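Hypothetical protein yxiM (Bacillus subtilis, PDB 2O14) is an uncharacterized GDSL-family protein that probably acts as an esterase, pairing a galactose-binding-like beta domain with an SGNH-type hydrolase domain. Local coordinates at residues V356-L359 with K360-I364. Sequence-based numbering, arbitrary orientation.
Sequences VQEL and KRQGI
Glu358 and Arg361 form a side-on salt bridge one turn apart at the C-terminal end of helix 345-361. The two side chains run alongside each other, and each carboxylate oxygen takes its own nitrogen on the syn side. Arg361 NE lies 3.0 Å from Glu358 OE1, with a nearly straight N-H. Arg361 NH2 lies 2.7 Å from Glu358 OE2. The planes of the two groups are 37° apart, so the pairing is twisted rather than flat. Both chains leave the backbone with CG anti to N; the bend of Glu358 at chi2 (55°) and that of Arg361 at chi3 (70°) then turn the charged ends to one another. With an alanine in place of Glu358, the Arg361 guanidinium would probably lose both acceptors and be set free to turn away from the helix. On another side of the helix, the extended Lys360 chain runs back past Val356, Lys360 CE resting 3.6 Å from Val356 CG1. The helix finishes in a Schellman motif: Gly363, with positive phi, bonds through N to Lys360 O, and Ile364 N reaches Leu359 O at 3.1 Å. This turn brings Ile364 CD1 tightly against Leu359 CD2, at 3.4 Å. Both residues face the parallel sheet of the hydrolase domain, Leu359 against Met235 and Ile313 and Ile364 against Tyr233 and Tyr311, while Val356 packs on Leu191, Tyr194 and Ile195, just beyond helix 187-190.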
ATOM      1  N   VAL A 356      -3.538  13.221  11.358  1.00 28.43           N
ATOM      2  CA  VAL A 356      -2.257  13.767  11.807  1.00 30.05           C
ATOM      3  C   VAL A 356      -2.442  14.846  12.879  1.00 29.85           C
ATOM      4  O   VAL A 356      -1.662  14.930  13.832  1.00 28.95           O
ATOM      5  CB  VAL A 356      -1.454  14.332  10.613  1.00 28.87           C
ATOM      6  CG1 VAL A 356      -0.173  14.983  11.099  1.00 30.85           C
ATOM      7  CG2 VAL A 356      -1.124  13.201   9.637  1.00 27.84           C
ATOM      8  N   GLN A 357      -3.476  15.666  12.722  1.00 28.97           N
ATOM      9  CA  GLN A 357      -3.771  16.715  13.694  1.00 30.65           C
ATOM     10  C   GLN A 357      -3.995  16.064  15.059  1.00 30.83           C
ATOM     11  O   GLN A 357      -3.623  16.613  16.094  1.00 31.06           O
ATOM     12  CB  GLN A 357      -5.029  17.479  13.274  1.00 32.35           C
ATOM     13  CG  GLN A 357      -5.564  18.430  14.328  1.00 33.21           C
ATOM     14  CD  GLN A 357      -6.870  19.090  13.914  1.00 34.08           C
ATOM     15  OE1 GLN A 357      -6.928  19.812  12.916  1.00 35.94           O
ATOM     16  NE2 GLN A 357      -7.924  18.841  14.679  1.00 32.03           N
ATOM     17  N   GLU A 358      -4.602  14.884  15.045  1.00 32.30           N
ATOM     18  CA  GLU A 358      -4.882  14.142  16.265  1.00 33.76           C
ATOM     19  C   GLU A 358      -3.596  13.555  16.852  1.00 35.25           C
ATOM     20  O   GLU A 358      -3.410  13.545  18.073  1.00 35.62           O
ATOM     21  CB  GLU A 358      -5.889  13.030  15.961  1.00 36.16           C
ATOM     22  CG  GLU A 358      -6.265  12.152  17.144  1.00 38.89           C
ATOM     23  CD  GLU A 358      -6.792  12.942  18.324  1.00 40.52           C
ATOM     24  OE1 GLU A 358      -7.227  14.099  18.123  1.00 40.65           O
ATOM     25  OE2 GLU A 358      -6.781  12.398  19.451  1.00 40.41           O
ATOM     26  N   LEU A 359      -2.715  13.068  15.982  1.00 33.58           N
ATOM     27  CA  LEU A 359      -1.449  12.490  16.426  1.00 34.95           C
ATOM     28  C   LEU A 359      -0.607  13.564  17.108  1.00 35.15           C
ATOM     29  O   LEU A 359       0.091  13.297  18.086  1.00 34.07           O
ATOM     30  CB  LEU A 359      -0.680  11.895  15.237  1.00 28.87           C
ATOM     31  CG  LEU A 359      -1.270  10.630  14.599  1.00 28.43           C
ATOM     32  CD1 LEU A 359      -0.562  10.328  13.288  1.00 28.57           C
ATOM     33  CD2 LEU A 359      -1.137   9.462  15.557  1.00 27.67           C
ATOM     34  N   LYS A 360      -0.685  14.784  16.589  1.00 38.81           N
ATOM     35  CA  LYS A 360       0.063  15.892  17.161  1.00 40.13           C
ATOM     36  C   LYS A 360      -0.533  16.303  18.503  1.00 39.96           C
ATOM     37  O   LYS A 360       0.196  16.620  19.444  1.00 39.68           O
ATOM     38  CB  LYS A 360       0.071  17.073  16.191  1.00 50.44           C
ATOM     39  CG  LYS A 360       0.812  16.776  14.896  1.00 53.66           C
ATOM     40  CD  LYS A 360       0.855  17.982  13.968  1.00 56.02           C
ATOM     41  CE  LYS A 360       1.576  17.643  12.670  1.00 55.91           C
ATOM     42  NZ  LYS A 360       1.568  18.780  11.707  1.00 56.03           N
ATOM     43  N   ARG A 361      -1.860  16.285  18.595  1.00 36.70           N
ATOM     44  CA  ARG A 361      -2.532  16.653  19.837  1.00 35.23           C
ATOM     45  C   ARG A 361      -2.134  15.710  20.970  1.00 34.83           C
ATOM     46  O   ARG A 361      -2.046  16.125  22.128  1.00 32.53           O
ATOM     47  CB  ARG A 361      -4.049  16.607  19.662  1.00 32.87           C
ATOM     48  CG  ARG A 361      -4.822  17.076  20.888  1.00 31.56           C
ATOM     49  CD  ARG A 361      -6.301  16.770  20.745  1.00 29.88           C
ATOM     50  NE  ARG A 361      -6.557  15.335  20.828  1.00 27.69           N
ATOM     51  CZ  ARG A 361      -6.519  14.635  21.955  1.00 26.51           C
ATOM     52  NH1 ARG A 361      -6.238  15.238  23.104  1.00 25.22           N
ATOM     53  NH2 ARG A 361      -6.761  13.332  21.933  1.00 22.04           N
ATOM     54  N   GLN A 362      -1.900  14.442  20.636  1.00 31.18           N
ATOM     55  CA  GLN A 362      -1.513  13.457  21.639  1.00 31.80           C
ATOM     56  C   GLN A 362      -0.009  13.482  21.885  1.00 32.85           C
ATOM     57  O   GLN A 362       0.493  12.782  22.765  1.00 34.06           O
ATOM     58  CB  GLN A 362      -1.925  12.049  21.205  1.00 34.77           C
ATOM     59  CG  GLN A 362      -3.412  11.861  20.987  1.00 34.36           C
ATOM     60  CD  GLN A 362      -3.791  10.397  20.866  1.00 32.70           C
ATOM     61  OE1 GLN A 362      -4.896  10.062  20.437  1.00 31.94           O
ATOM     62  NE2 GLN A 362      -2.877   9.516  21.256  1.00 30.73           N
ATOM     63  N   GLY A 363       0.705  14.284  21.101  1.00 35.56           N
ATOM     64  CA  GLY A 363       2.146  14.381  21.255  1.00 36.29           C
ATOM     65  C   GLY A 363       2.877  13.090  20.932  1.00 37.02           C
ATOM     66  O   GLY A 363       3.910  12.788  21.528  1.00 36.42           O
ATOM     67  N   ILE A 364       2.349  12.320  19.988  1.00 39.53           N
ATOM     68  CA  ILE A 364       2.979  11.063  19.610  1.00 39.26           C
ATOM     69  C   ILE A 364       4.291  11.313  18.867  1.00 39.18           C
ATOM     70  O   ILE A 364       4.331  12.035  17.870  1.00 38.38           O
ATOM     71  CB  ILE A 364       2.025  10.219  18.755  1.00 40.82           C
ATOM     72  CG1 ILE A 364       0.832   9.785  19.617  1.00 39.80           C
ATOM     73  CG2 ILE A 364       2.751   9.007  18.194  1.00 41.63           C
ATOM     74  CD1 ILE A 364      -0.252   9.072  18.856  1.00 39.98           C
TER